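Local coordinates for probable adenylyl-sulfate kinase (Aeropyrum pernix, PDB 2YVU), which probably catalyses the ATP-dependent 3'-phosphorylation of adenosine 5'-phosphosulfate, giving 3'-phosphoadenylyl sulfate, the activated form of sulfate, at residues R32-Y42 against E171-K182. Sequence-based numbering, arbitrary orientation.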
ATOM      1  N   ARG A  32       0.200   9.176 -18.777  1.00 27.52           N
ATOM      2  CA  ARG A  32       0.757   9.021 -20.106  1.00 32.39           C
ATOM      3  C   ARG A  32       2.086   8.303 -19.996  1.00 29.29           C
ATOM      4  O   ARG A  32       2.391   7.422 -20.811  1.00 30.89           O
ATOM      5  CB  ARG A  32       0.877  10.392 -20.774  1.00 37.37           C
ATOM      6  CG  ARG A  32      -0.522  10.975 -21.017  1.00 41.73           C
ATOM      7  CD  ARG A  32      -0.551  12.422 -21.464  1.00 45.72           C
ATOM      8  NE  ARG A  32       0.087  12.645 -22.753  1.00 53.03           N
ATOM      9  CZ  ARG A  32      -0.491  13.283 -23.771  1.00 55.13           C
ATOM     10  NH1 ARG A  32      -1.726  13.752 -23.653  1.00 53.53           N
ATOM     11  NH2 ARG A  32       0.180  13.477 -24.897  1.00 49.94           N
ATOM     12  N   LEU A  33       2.871   8.633 -18.973  1.00 29.14           N
ATOM     13  CA  LEU A  33       4.131   7.934 -18.808  1.00 28.08           C
ATOM     14  C   LEU A  33       3.844   6.464 -18.508  1.00 27.83           C
ATOM     15  O   LEU A  33       4.483   5.566 -19.047  1.00 27.49           O
ATOM     16  CB  LEU A  33       4.960   8.537 -17.672  1.00 24.01           C
ATOM     17  CG  LEU A  33       6.210   7.706 -17.342  1.00 25.49           C
ATOM     18  CD1 LEU A  33       7.190   7.742 -18.485  1.00 33.06           C
ATOM     19  CD2 LEU A  33       6.870   8.240 -16.070  1.00 25.58           C
ATOM     20  N   ALA A  34       2.866   6.224 -17.646  1.00 31.46           N
ATOM     21  CA  ALA A  34       2.521   4.862 -17.272  1.00 31.75           C
ATOM     22  C   ALA A  34       2.077   4.060 -18.496  1.00 30.69           C
ATOM     23  O   ALA A  34       2.452   2.894 -18.663  1.00 25.39           O
ATOM     24  CB  ALA A  34       1.417   4.886 -16.214  1.00 30.57           C
ATOM     25  N   ASP A  35       1.277   4.679 -19.353  1.00 33.52           N
ATOM     26  CA  ASP A  35       0.815   3.987 -20.557  1.00 37.97           C
ATOM     27  C   ASP A  35       2.016   3.549 -21.412  1.00 39.32           C
ATOM     28  O   ASP A  35       2.056   2.425 -21.908  1.00 34.79           O
ATOM     29  CB  ASP A  35      -0.099   4.902 -21.375  1.00 42.29           C
ATOM     30  CG  ASP A  35      -0.879   4.147 -22.430  1.00 53.13           C
ATOM     31  OD1 ASP A  35      -1.514   3.136 -22.065  1.00 56.80           O
ATOM     32  OD2 ASP A  35      -0.865   4.554 -23.617  1.00 59.25           O
ATOM     33  N   LEU A  36       2.999   4.436 -21.572  1.00 38.98           N
ATOM     34  CA  LEU A  36       4.194   4.129 -22.362  1.00 37.85           C
ATOM     35  C   LEU A  36       4.987   2.921 -21.862  1.00 38.53           C
ATOM     36  O   LEU A  36       5.378   2.041 -22.636  1.00 41.86           O
ATOM     37  CB  LEU A  36       5.138   5.338 -22.388  1.00 40.26           C
ATOM     38  CG  LEU A  36       4.757   6.625 -23.136  1.00 45.14           C
ATOM     39  CD1 LEU A  36       5.891   7.649 -22.977  1.00 44.16           C
ATOM     40  CD2 LEU A  36       4.521   6.344 -24.615  1.00 44.11           C
ATOM     41  N   LEU A  37       5.249   2.894 -20.564  1.00 34.88           N
ATOM     42  CA  LEU A  37       6.011   1.814 -19.965  1.00 32.99           C
ATOM     43  C   LEU A  37       5.258   0.492 -19.949  1.00 30.70           C
ATOM     44  O   LEU A  37       5.847  -0.556 -20.158  1.00 34.32           O
ATOM     45  CB  LEU A  37       6.414   2.202 -18.541  1.00 24.82           C
ATOM     46  CG  LEU A  37       7.273   3.454 -18.479  1.00 25.02           C
ATOM     47  CD1 LEU A  37       7.276   3.988 -17.063  1.00 26.57           C
ATOM     48  CD2 LEU A  37       8.707   3.122 -18.955  1.00 24.11           C
ATOM     49  N   GLN A  38       3.962   0.537 -19.672  1.00 33.89           N
ATOM     50  CA  GLN A  38       3.190  -0.695 -19.659  1.00 43.34           C
ATOM     51  C   GLN A  38       3.211  -1.284 -21.065  1.00 41.81           C
ATOM     52  O   GLN A  38       3.528  -2.459 -21.242  1.00 41.76           O
ATOM     53  CB  GLN A  38       1.755  -0.431 -19.184  1.00 40.48           C
ATOM     54  CG  GLN A  38       1.681  -0.090 -17.693  1.00 46.35           C
ATOM     55  CD  GLN A  38       0.269   0.245 -17.206  1.00 52.27           C
ATOM     56  OE1 GLN A  38      -0.566   0.730 -17.970  1.00 51.12           O
ATOM     57  NE2 GLN A  38       0.012   0.010 -15.921  1.00 44.55           N
ATOM     58  N   LYS A  39       2.909  -0.466 -22.071  1.00 44.15           N
ATOM     59  CA  LYS A  39       2.929  -0.961 -23.445  1.00 41.72           C
ATOM     60  C   LYS A  39       4.275  -1.596 -23.786  1.00 40.70           C
ATOM     61  O   LYS A  39       4.356  -2.447 -24.662  1.00 46.07           O
ATOM     62  CB  LYS A  39       2.581   0.162 -24.421  1.00 43.64           C
ATOM     63  CG  LYS A  39       1.087   0.466 -24.453  1.00 47.83           C
ATOM     64  CD  LYS A  39       0.784   1.699 -25.299  1.00 57.96           C
ATOM     65  CE  LYS A  39      -0.718   1.957 -25.417  1.00 64.50           C
ATOM     66  NZ  LYS A  39      -1.015   3.170 -26.254  1.00 64.13           N
ATOM     67  N   GLU A  40       5.332  -1.202 -23.083  1.00 41.12           N
ATOM     68  CA  GLU A  40       6.649  -1.792 -23.318  1.00 38.71           C
ATOM     69  C   GLU A  40       6.820  -3.043 -22.468  1.00 37.62           C
ATOM     70  O   GLU A  40       7.856  -3.697 -22.518  1.00 37.68           O
ATOM     71  CB  GLU A  40       7.768  -0.799 -22.993  1.00 44.27           C
ATOM     72  CG  GLU A  40       7.850   0.360 -23.962  1.00 46.71           C
ATOM     73  CD  GLU A  40       9.075   1.234 -23.740  1.00 50.16           C
ATOM     74  OE1 GLU A  40      10.022   0.790 -23.061  1.00 48.99           O
ATOM     75  OE2 GLU A  40       9.093   2.364 -24.264  1.00 56.92           O
ATOM     76  N   GLY A  41       5.806  -3.350 -21.666  1.00 35.89           N
ATOM     77  CA  GLY A  41       5.847  -4.547 -20.837  1.00 37.44           C
ATOM     78  C   GLY A  41       6.339  -4.451 -19.404  1.00 36.27           C
ATOM     79  O   GLY A  41       6.560  -5.471 -18.767  1.00 34.98           O
ATOM     80  N   TYR A  42       6.531  -3.249 -18.883  1.00 36.33           N
ATOM     81  CA  TYR A  42       7.002  -3.124 -17.504  1.00 31.99           C
ATOM     82  C   TYR A  42       5.808  -3.180 -16.564  1.00 30.88           C
ATOM     83  O   TYR A  42       4.693  -2.840 -16.952  1.00 32.01           O
ATOM     84  CB  TYR A  42       7.711  -1.788 -17.286  1.00 30.62           C
ATOM     85  CG  TYR A  42       9.071  -1.658 -17.939  1.00 31.52           C
ATOM     86  CD1 TYR A  42      10.192  -2.248 -17.366  1.00 34.44           C
ATOM     87  CD2 TYR A  42       9.243  -0.899 -19.091  1.00 31.59           C
ATOM     88  CE1 TYR A  42      11.459  -2.075 -17.922  1.00 41.50           C
ATOM     89  CE2 TYR A  42      10.509  -0.721 -19.662  1.00 39.50           C
ATOM     90  CZ  TYR A  42      11.613  -1.311 -19.066  1.00 42.66           C
ATOM     91  OH  TYR A  42      12.884  -1.113 -19.572  1.00 47.05           O
ATOM     92  N   GLU A 171       3.407  16.479 -24.502  1.00 29.49           N
ATOM     93  CA  GLU A 171       4.144  15.490 -25.294  1.00 34.32           C
ATOM     94  C   GLU A 171       5.638  15.626 -25.072  1.00 33.64           C
ATOM     95  O   GLU A 171       6.354  14.643 -24.899  1.00 31.58           O
ATOM     96  CB  GLU A 171       3.863  15.653 -26.796  1.00 37.61           C
ATOM     97  CG  GLU A 171       2.468  15.232 -27.259  1.00 46.33           C
ATOM     98  CD  GLU A 171       1.392  16.240 -26.896  1.00 49.82           C
ATOM     99  OE1 GLU A 171       1.719  17.438 -26.750  1.00 56.64           O
ATOM    100  OE2 GLU A 171       0.216  15.842 -26.773  1.00 55.35           O
ATOM    101  N   HIS A 172       6.104  16.863 -25.099  1.00 32.09           N
ATOM    102  CA  HIS A 172       7.499  17.118 -24.879  1.00 30.04           C
ATOM    103  C   HIS A 172       7.863  16.664 -23.471  1.00 28.62           C
ATOM    104  O   HIS A 172       8.867  15.978 -23.273  1.00 33.59           O
ATOM    105  CB  HIS A 172       7.792  18.614 -25.042  1.00 32.84           C
ATOM    106  CG  HIS A 172       9.185  18.997 -24.648  1.00 41.06           C
ATOM    107  ND1 HIS A 172       9.575  19.143 -23.332  1.00 38.66           N
ATOM    108  CD2 HIS A 172      10.290  19.228 -25.393  1.00 40.25           C
ATOM    109  CE1 HIS A 172      10.859  19.447 -23.283  1.00 31.03           C
ATOM    110  NE2 HIS A 172      11.316  19.504 -24.520  1.00 48.82           N
ATOM    111  N   ASN A 173       7.035  17.018 -22.490  1.00 26.05           N
ATOM    112  CA  ASN A 173       7.355  16.647 -21.112  1.00 23.79           C
ATOM    113  C   ASN A 173       7.285  15.176 -20.778  1.00 26.67           C
ATOM    114  O   ASN A 173       8.133  14.657 -20.031  1.00 22.83           O
ATOM    115  CB  ASN A 173       6.490  17.446 -20.127  1.00 27.17           C
ATOM    116  CG  ASN A 173       6.932  18.883 -20.020  1.00 33.23           C
ATOM    117  OD1 ASN A 173       8.099  19.198 -20.281  1.00 28.39           O
ATOM    118  ND2 ASN A 173       6.020  19.767 -19.623  1.00 29.76           N
ATOM    119  N   VAL A 174       6.267  14.489 -21.292  1.00 24.81           N
ATOM    120  CA  VAL A 174       6.165  13.064 -21.020  1.00 24.96           C
ATOM    121  C   VAL A 174       7.421  12.370 -21.582  1.00 31.65           C
ATOM    122  O   VAL A 174       8.022  11.484 -20.955  1.00 31.56           O
ATOM    123  CB  VAL A 174       4.924  12.448 -21.703  1.00 24.71           C
ATOM    124  CG1 VAL A 174       5.057  10.968 -21.698  1.00 24.14           C
ATOM    125  CG2 VAL A 174       3.634  12.860 -20.956  1.00 25.63           C
ATOM    126  N   SER A 175       7.800  12.797 -22.780  1.00 27.27           N
ATOM    127  CA  SER A 175       8.946  12.256 -23.479  1.00 33.24           C
ATOM    128  C   SER A 175      10.240  12.545 -22.732  1.00 28.56           C
ATOM    129  O   SER A 175      11.144  11.723 -22.708  1.00 32.61           O
ATOM    130  CB  SER A 175       9.003  12.876 -24.885  1.00 37.55           C
ATOM    131  OG  SER A 175      10.142  12.445 -25.590  1.00 48.93           O
ATOM    132  N   TYR A 176      10.323  13.718 -22.117  1.00 28.70           N
ATOM    133  CA  TYR A 176      11.526  14.096 -21.381  1.00 28.25           C
ATOM    134  C   TYR A 176      11.651  13.252 -20.120  1.00 30.24           C
ATOM    135  O   TYR A 176      12.748  12.822 -19.771  1.00 27.87           O
ATOM    136  CB  TYR A 176      11.461  15.594 -21.044  1.00 30.17           C
ATOM    137  CG  TYR A 176      12.735  16.248 -20.520  1.00 34.47           C
ATOM    138  CD1 TYR A 176      13.976  16.027 -21.131  1.00 27.96           C
ATOM    139  CD2 TYR A 176      12.681  17.152 -19.455  1.00 34.06           C
ATOM    140  CE1 TYR A 176      15.122  16.692 -20.699  1.00 29.28           C
ATOM    141  CE2 TYR A 176      13.824  17.825 -19.007  1.00 35.99           C
ATOM    142  CZ  TYR A 176      15.042  17.590 -19.637  1.00 36.92           C
ATOM    143  OH  TYR A 176      16.168  18.253 -19.188  1.00 34.90           O
ATOM    144  N   LEU A 177      10.524  13.007 -19.445  1.00 27.90           N
ATOM    145  CA  LEU A 177      10.501  12.207 -18.204  1.00 26.60           C
ATOM    146  C   LEU A 177      10.797  10.749 -18.522  1.00 26.88           C
ATOM    147  O   LEU A 177      11.483  10.056 -17.776  1.00 28.64           O
ATOM    148  CB  LEU A 177       9.110  12.280 -17.532  1.00 27.54           C
ATOM    149  CG  LEU A 177       8.930  12.276 -15.994  1.00 35.49           C
ATOM    150  CD1 LEU A 177       7.591  11.640 -15.623  1.00 23.59           C
ATOM    151  CD2 LEU A 177      10.051  11.562 -15.301  1.00 29.23           C
ATOM    152  N   TYR A 178      10.238  10.291 -19.635  1.00 26.62           N
ATOM    153  CA  TYR A 178      10.440   8.926 -20.088  1.00 27.30           C
ATOM    154  C   TYR A 178      11.920   8.649 -20.326  1.00 27.30           C
ATOM    155  O   TYR A 178      12.388   7.563 -20.019  1.00 32.05           O
ATOM    156  CB  TYR A 178       9.628   8.688 -21.370  1.00 22.67           C
ATOM    157  CG  TYR A 178       9.953   7.387 -22.088  1.00 34.18           C
ATOM    158  CD1 TYR A 178      11.098   7.273 -22.881  1.00 32.93           C
ATOM    159  CD2 TYR A 178       9.110   6.277 -21.982  1.00 36.19           C
ATOM    160  CE1 TYR A 178      11.396   6.095 -23.549  1.00 39.60           C
ATOM    161  CE2 TYR A 178       9.403   5.081 -22.651  1.00 37.91           C
ATOM    162  CZ  TYR A 178      10.546   5.004 -23.430  1.00 40.40           C
ATOM    163  OH  TYR A 178      10.849   3.848 -24.089  1.00 38.70           O
ATOM    164  N   SER A 179      12.661   9.618 -20.862  1.00 31.34           N
ATOM    165  CA  SER A 179      14.095   9.411 -21.118  1.00 29.34           C
ATOM    166  C   SER A 179      14.884   9.237 -19.825  1.00 32.43           C
ATOM    167  O   SER A 179      15.798   8.411 -19.763  1.00 29.41           O
ATOM    168  CB  SER A 179      14.680  10.580 -21.914  1.00 36.16           C
ATOM    169  OG  SER A 179      14.138  10.630 -23.223  1.00 39.25           O
ATOM    170  N   LEU A 180      14.530  10.011 -18.795  1.00 29.67           N
ATOM    171  CA  LEU A 180      15.199   9.920 -17.488  1.00 31.36           C
ATOM    172  C   LEU A 180      14.879   8.538 -16.894  1.00 31.36           C
ATOM    173  O   LEU A 180      15.773   7.814 -16.440  1.00 29.66           O
ATOM    174  CB  LEU A 180      14.687  11.019 -16.527  1.00 33.53           C
ATOM    175  CG  LEU A 180      15.515  11.537 -15.325  1.00 44.61           C
ATOM    176  CD1 LEU A 180      14.601  11.800 -14.108  1.00 32.92           C
ATOM    177  CD2 LEU A 180      16.584  10.547 -14.940  1.00 41.71           C
ATOM    178  N   VAL A 181      13.601   8.168 -16.907  1.00 29.11           N
ATOM    179  CA  VAL A 181      13.195   6.871 -16.363  1.00 26.09           C
ATOM    180  C   VAL A 181      13.943   5.727 -17.057  1.00 32.82           C
ATOM    181  O   VAL A 181      14.507   4.854 -16.399  1.00 29.93           O
ATOM    182  CB  VAL A 181      11.666   6.641 -16.533  1.00 28.93           C
ATOM    183  CG1 VAL A 181      11.333   5.176 -16.317  1.00 26.89           C
ATOM    184  CG2 VAL A 181      10.891   7.496 -15.507  1.00 29.74           C
ATOM    185  N   LYS A 182      13.937   5.728 -18.388  1.00 28.75           N
ATOM    186  CA  LYS A 182      14.614   4.665 -19.128  1.00 37.79           C
ATOM    187  C   LYS A 182      16.118   4.681 -18.873  1.00 34.78           C
ATOM    188  O   LYS A 182      16.770   3.643 -18.889  1.00 32.38           O
ATOM    189  CB  LYS A 182      14.332   4.800 -20.629  1.00 34.65           C
ATOM    190  CG  LYS A 182      12.875   4.563 -20.990  1.00 35.21           C
ATOM    191  CD  LYS A 182      12.463   3.088 -20.856  1.00 39.96           C
ATOM    192  CE  LYS A 182      13.138   2.243 -21.941  1.00 46.74           C
ATOM    193  NZ  LYS A 182      12.490   0.919 -22.159  1.00 44.91           N
TER
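Glu40 OE2 lies at the edge of the Tyr178 ring, in its plane, while CG of Lys182 sits over one face, offset toward the rim. The carboxylate stands 72° to the ring, and Tyr178 OH donates to Glu40 OE2 at 2.3 Å, a separation too short to be taken at face value. Glu40 OE1 takes NZ of Lys182 in a 2.6 Å salt bridge, nearly in line with its C-O bond. The same NZ lies at the edge of the Tyr42 ring and bonds weakly to Tyr42 OH. Bends at chi2 and chi3 carry the lysine past the Tyr178 hydroxyl to both partners; an alanine in its place would probably leave Glu40 OE1 without its counter-charge and Tyr178 without CG's packing. In this P-loop kinase fold helix 26-39, after the probable ATP-binding loop, and helix 170-184 pack side by side against the parallel sheet, segments 32-39 and 171-182 crossing at -51°. Between them Leu33 CD2 meets Leu177 CD1 at 3.5 Å, while Leu36 CD1 wedges between Val174 CG1 and Tyr178 CD2 (3.6 Å from the latter). At the far end Arg32 NH2 makes a weak, bent salt-bridge bond to Glu171 OE2, its guanidinium turned 75° from the carboxylate.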